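Local coordinates for protein serine acetyltransferase 1, putative (Entamoeba histolytica, PDB 7BW9) that probably transfers an acetyl group to the hydroxyl of serine, a step of cysteine biosynthesis, and binds cysteine in this crystal, at residues A[30-35]-A[123-128]; A[77-82]-A[151-156]. One frame throughout, in Å; residues are numbered along the deposited sequence.

Contact 1. Residues A[30-35]-A[123-128]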
# COMPACT_ATOMS: atom_id res chain seq x y z
N PRO A 30 -11.96 2.29 -20.62
CA PRO A 30 -11.33 0.97 -20.48
C PRO A 30 -11.73 0.30 -19.18
O PRO A 30 -11.99 0.96 -18.16
CB PRO A 30 -9.83 1.29 -20.51
CG PRO A 30 -9.74 2.62 -21.19
CD PRO A 30 -10.98 3.36 -20.79
N GLU A 31 -11.79 -1.03 -19.22
CA GLU A 31 -12.15 -1.82 -18.06
C GLU A 31 -11.10 -1.65 -16.96
O GLU A 31 -9.91 -1.53 -17.23
CB GLU A 31 -12.27 -3.28 -18.46
CG GLU A 31 -13.08 -4.14 -17.51
CD GLU A 31 -12.71 -5.61 -17.61
OE1 GLU A 31 -11.61 -5.93 -18.13
OE2 GLU A 31 -13.53 -6.45 -17.17
N LYS A 32 -11.56 -1.64 -15.70
CA LYS A 32 -10.66 -1.55 -14.55
C LYS A 32 -10.72 -2.86 -13.77
O LYS A 32 -11.80 -3.27 -13.34
CB LYS A 32 -11.03 -0.37 -13.66
CG LYS A 32 -10.35 0.92 -14.05
CD LYS A 32 -10.07 1.77 -12.82
CE LYS A 32 -8.94 2.78 -13.08
NZ LYS A 32 -7.68 2.12 -13.57
N LYS A 33 -9.57 -3.49 -13.59
CA LYS A 33 -9.47 -4.74 -12.84
C LYS A 33 -8.93 -4.46 -11.44
O LYS A 33 -8.08 -3.59 -11.25
CB LYS A 33 -8.55 -5.73 -13.55
CG LYS A 33 -9.17 -6.41 -14.77
CD LYS A 33 -8.34 -6.16 -16.02
CE LYS A 33 -7.29 -7.26 -16.25
NZ LYS A 33 -7.10 -7.57 -17.70
N SER A 34 -9.43 -5.22 -10.46
CA SER A 34 -8.92 -5.17 -9.09
C SER A 34 -9.14 -6.51 -8.41
O SER A 34 -8.29 -7.40 -8.51
CB SER A 34 -9.57 -4.03 -8.30
OG SER A 34 -10.97 -3.97 -8.52
N PHE A 35 -10.26 -6.66 -7.70
CA PHE A 35 -10.68 -7.96 -7.19
C PHE A 35 -12.19 -8.02 -7.28
O PHE A 35 -12.86 -7.02 -7.55
CB PHE A 35 -10.17 -8.22 -5.76
CG PHE A 35 -10.67 -7.23 -4.75
CD1 PHE A 35 -9.96 -6.05 -4.51
CD2 PHE A 35 -11.82 -7.48 -4.03
CE1 PHE A 35 -10.40 -5.13 -3.57
CE2 PHE A 35 -12.29 -6.56 -3.09
CZ PHE A 35 -11.57 -5.39 -2.86
N ILE A 123 -12.88 11.10 -10.12
CA ILE A 123 -13.11 10.68 -8.74
C ILE A 123 -13.66 9.26 -8.71
O ILE A 123 -13.18 8.40 -7.96
CB ILE A 123 -14.05 11.67 -8.03
CG1 ILE A 123 -13.39 13.05 -7.93
CG2 ILE A 123 -14.44 11.18 -6.63
CD1 ILE A 123 -14.37 14.15 -7.66
N ILE A 124 -14.65 8.99 -9.55
CA ILE A 124 -15.32 7.70 -9.50
C ILE A 124 -14.38 6.59 -9.92
O ILE A 124 -14.36 5.50 -9.34
CB ILE A 124 -16.59 7.73 -10.37
CG1 ILE A 124 -17.65 8.62 -9.73
CG2 ILE A 124 -17.10 6.31 -10.59
CD1 ILE A 124 -18.90 8.81 -10.61
N ARG A 125 -13.56 6.85 -10.94
CA ARG A 125 -12.77 5.76 -11.50
C ARG A 125 -11.48 5.53 -10.73
O ARG A 125 -10.97 4.41 -10.71
CB ARG A 125 -12.47 6.05 -12.97
CG ARG A 125 -13.64 5.62 -13.87
CD ARG A 125 -13.33 5.71 -15.35
NE ARG A 125 -12.15 4.98 -15.76
CZ ARG A 125 -12.11 3.68 -16.09
NH1 ARG A 125 -13.20 2.92 -16.04
NH2 ARG A 125 -10.97 3.14 -16.49
N SER A 126 -10.96 6.56 -10.08
CA SER A 126 -9.58 6.53 -9.64
C SER A 126 -9.32 6.92 -8.18
O SER A 126 -8.21 6.67 -7.71
CB SER A 126 -8.73 7.45 -10.53
OG SER A 126 -8.76 6.98 -11.87
N TYR A 127 -10.27 7.50 -7.46
CA TYR A 127 -9.93 7.96 -6.10
C TYR A 127 -9.96 6.80 -5.11
O TYR A 127 -11.04 6.22 -4.88
CB TYR A 127 -10.86 9.07 -5.65
CG TYR A 127 -10.31 10.44 -5.97
CD1 TYR A 127 -9.67 10.68 -7.18
CD2 TYR A 127 -10.39 11.48 -5.06
CE1 TYR A 127 -9.15 11.93 -7.49
CE2 TYR A 127 -9.86 12.75 -5.35
CZ TYR A 127 -9.24 12.97 -6.57
OH TYR A 127 -8.72 14.22 -6.86
N PRO A 128 -8.83 6.43 -4.49
CA PRO A 128 -8.85 5.30 -3.55
C PRO A 128 -9.74 5.52 -2.34
O PRO A 128 -10.23 4.54 -1.76
CB PRO A 128 -7.38 5.14 -3.13
CG PRO A 128 -6.78 6.50 -3.37
CD PRO A 128 -7.50 7.06 -4.58
O HOH W 1 -6.58 4.42 -11.56
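Lys32 lays its methylene chain over the guanidinium of Arg125, with CD 4.0 Å above the plane and displaced toward the rim, while CG comes to 3.4 Å from Arg125 NH2. The lysine chain kinks at CB-CG (chi2 -147°), which carries CD and CE past the group to the backbone carbonyl of Arg125, where CE lies 3.5 Å from Arg125 O. Near the guanidinium edge sits the carbonyl of Pro30. Arg125 NH2 donates to Pro30 O at 2.9 Å, from a position tilted 27° from the carbonyl plane, and Arg125 NH1 adds a weak bond to the same oxygen. Arginine suits this place because its several N-H groups can serve separate acceptors: NH1 also binds Phe49 O, and NE makes a salt bridge with Glu153 of the second subunit.

Lys32 NZ lies 4.5 Å from Arg125 NH2, and both cations face that Glu153, which the lysine approaches only at long range. Lys32 NZ itself bonds to Asn157 OD1 of the second subunit, and a water links it weakly to Ser126 OG. The loop between helices 2-17 and 36-45 is thereby fastened to helix 120-126, within the helical N-terminal domain and against the subunit interface of a trimeric serine acetyltransferase.

Contact 2. Residues A[77-82]-A[151-156]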
# COMPACT_ATOMS: atom_id res chain seq x y z
N GLU A 77 -20.96 -18.22 4.57
CA GLU A 77 -21.22 -19.62 4.91
C GLU A 77 -19.96 -20.34 5.35
O GLU A 77 -19.98 -21.09 6.33
CB GLU A 77 -21.80 -20.36 3.71
CG GLU A 77 -23.23 -20.05 3.39
CD GLU A 77 -23.84 -21.07 2.44
OE1 GLU A 77 -23.35 -22.22 2.40
OE2 GLU A 77 -24.79 -20.70 1.73
N ALA A 78 -18.86 -20.13 4.63
CA ALA A 78 -17.62 -20.81 4.96
C ALA A 78 -17.19 -20.51 6.38
O ALA A 78 -16.76 -21.41 7.12
CB ALA A 78 -16.52 -20.43 3.96
N TYR A 79 -17.33 -19.25 6.81
CA TYR A 79 -16.97 -18.90 8.18
C TYR A 79 -18.05 -19.30 9.19
O TYR A 79 -17.73 -19.52 10.36
CB TYR A 79 -16.70 -17.40 8.30
CG TYR A 79 -15.39 -16.90 7.73
CD1 TYR A 79 -14.20 -17.02 8.46
CD2 TYR A 79 -15.34 -16.26 6.50
CE1 TYR A 79 -13.01 -16.54 7.96
CE2 TYR A 79 -14.15 -15.77 6.00
CZ TYR A 79 -12.99 -15.91 6.72
OH TYR A 79 -11.81 -15.42 6.20
N TYR A 80 -19.31 -19.36 8.76
CA TYR A 80 -20.46 -19.55 9.65
C TYR A 80 -21.43 -20.60 9.11
O TYR A 80 -21.14 -21.80 9.14
CB TYR A 80 -21.22 -18.24 9.85
CG TYR A 80 -20.43 -17.13 10.47
CD1 TYR A 80 -20.31 -17.02 11.85
CD2 TYR A 80 -19.82 -16.16 9.68
CE1 TYR A 80 -19.58 -15.98 12.43
CE2 TYR A 80 -19.08 -15.12 10.24
CZ TYR A 80 -18.96 -15.04 11.62
OH TYR A 80 -18.24 -14.00 12.16
N ASN A 81 -22.58 -20.15 8.60
CA ASN A 81 -23.60 -21.05 8.09
C ASN A 81 -24.51 -20.28 7.14
O ASN A 81 -24.45 -19.05 7.04
CB ASN A 81 -24.42 -21.67 9.23
CG ASN A 81 -25.17 -20.63 10.03
OD1 ASN A 81 -26.13 -20.03 9.55
ND2 ASN A 81 -24.73 -20.42 11.26
N GLN A 82 -25.39 -21.03 6.47
CA GLN A 82 -26.25 -20.42 5.45
C GLN A 82 -27.26 -19.46 6.06
O GLN A 82 -27.62 -18.46 5.42
CB GLN A 82 -26.98 -21.50 4.65
CG GLN A 82 -27.83 -20.93 3.52
CD GLN A 82 -27.74 -21.71 2.22
OE1 GLN A 82 -26.82 -22.51 2.01
NE2 GLN A 82 -28.70 -21.47 1.33
N SER A 151 -16.67 -9.85 6.65
CA SER A 151 -16.59 -8.40 6.49
C SER A 151 -15.17 -7.87 6.74
O SER A 151 -14.76 -6.89 6.11
CB SER A 151 -17.60 -7.71 7.42
OG SER A 151 -17.30 -7.94 8.78
N ARG A 152 -14.41 -8.54 7.61
CA ARG A 152 -13.03 -8.13 7.86
C ARG A 152 -12.12 -8.54 6.71
O ARG A 152 -11.30 -7.74 6.24
CB ARG A 152 -12.52 -8.74 9.17
CG ARG A 152 -11.05 -8.42 9.48
CD ARG A 152 -10.88 -6.94 9.85
NE ARG A 152 -9.47 -6.54 9.96
CZ ARG A 152 -8.75 -6.61 11.08
NH1 ARG A 152 -9.29 -7.10 12.19
NH2 ARG A 152 -7.49 -6.23 11.08
N GLU A 153 -12.25 -9.79 6.25
CA GLU A 153 -11.55 -10.24 5.05
C GLU A 153 -11.81 -9.29 3.88
O GLU A 153 -10.88 -8.89 3.17
CB GLU A 153 -12.00 -11.66 4.71
CG GLU A 153 -11.18 -12.35 3.62
CD GLU A 153 -11.81 -13.67 3.17
OE1 GLU A 153 -11.54 -14.71 3.82
OE2 GLU A 153 -12.58 -13.67 2.19
N LEU A 154 -13.07 -8.92 3.68
CA LEU A 154 -13.41 -7.97 2.63
C LEU A 154 -12.67 -6.65 2.81
O LEU A 154 -12.05 -6.14 1.87
CB LEU A 154 -14.92 -7.74 2.63
CG LEU A 154 -15.47 -6.76 1.62
CD1 LEU A 154 -15.06 -7.19 0.20
CD2 LEU A 154 -17.00 -6.71 1.78
N MET A 155 -12.68 -6.10 4.03
CA MET A 155 -11.94 -4.86 4.26
C MET A 155 -10.44 -5.05 4.06
O MET A 155 -9.76 -4.12 3.59
CB MET A 155 -12.22 -4.30 5.65
CG MET A 155 -13.62 -3.71 5.81
SD MET A 155 -14.17 -2.73 4.41
CE MET A 155 -13.07 -1.33 4.42
N GLU A 156 -9.88 -6.22 4.40
CA GLU A 156 -8.45 -6.41 4.18
C GLU A 156 -8.12 -6.50 2.70
O GLU A 156 -7.03 -6.09 2.28
CB GLU A 156 -7.93 -7.66 4.92
CG GLU A 156 -7.87 -7.50 6.45
CD GLU A 156 -7.03 -6.30 6.92
OE1 GLU A 156 -6.05 -5.92 6.23
OE2 GLU A 156 -7.34 -5.74 8.01
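The ring of Tyr79 receives Glu153 at its edge, in the ring plane, and the carboxylate is turned 56° from that plane; the groups meet through their oxygens and do not stack. Phe29 of the third subunit also meets the Tyr79 ring, edge-to-face. Another flat group, the guanidinium of Arg152, has Glu156 OE2 at its own edge, in its plane.

Tyr79 OH donates to Glu153 OE1 at 2.5 Å, a very short bond. The tyrosine's CG stands anti to its carbonyl carbon (chi1 -76°), and the ring, long and rigid with a hydroxyl donor at its end, spans the gap from the end of helix 58-79, where the nearest CA atoms, those of Tyr79 and Ser151, are still 10.6 Å apart. Glu153 answers with an extended chain, CG anti to the backbone N (chi1 -170°), and offers a carboxylate able to accept from both the tyrosine and an arginine. Both residues are buried, and Arg125 of the third subunit reaches in with NE to salt-bridge Glu153 OE1 and to bond Tyr79 OH. The positive charge probably favours an ionised carboxylate here.

Next to Glu153 on helix 148-162, Arg152 grips Glu156, one turn further on, side-on: NE donates to Glu156 OE2 at 3.0 Å and NH2 to the same oxygen at 3.1 Å. This i to i+4 salt bridge stays within the helix, the NE bond using the anti lone pair of OE2; Glu156 OE1 bonds to His159 ND1. Tyrosine and glutamate thus tie the C-terminal end of helix 58-79 to the body of helix 148-162 by a single bond, both of whose oxygens also meet the arginine of a neighbouring subunit, a helix-to-helix contact of the helical N-terminal domain at the subunit interface of a hexapeptide-repeat trimer.

How the contacts relate
Contacts 1 and 2 lie with centres 24 Å apart in the chain and nearest atoms about 4 Å apart, without touching. Along the sequence their segments alternate, 30-35, 77-82, 123-128, then 151-156, so the two connections cross along the chain within the helical region that precedes the left-handed beta-helix. Contact 1 joins a loop to helix 120-126, and contact 2 joins helix 58-79 to helix 148-162. Across the trimer they become direct neighbours: contact 1 of one subunit faces contact 2 of the next, through polar bonds across the interface. Each contact therefore supplies one side of an intersubunit junction that binds neighbouring helical domains together.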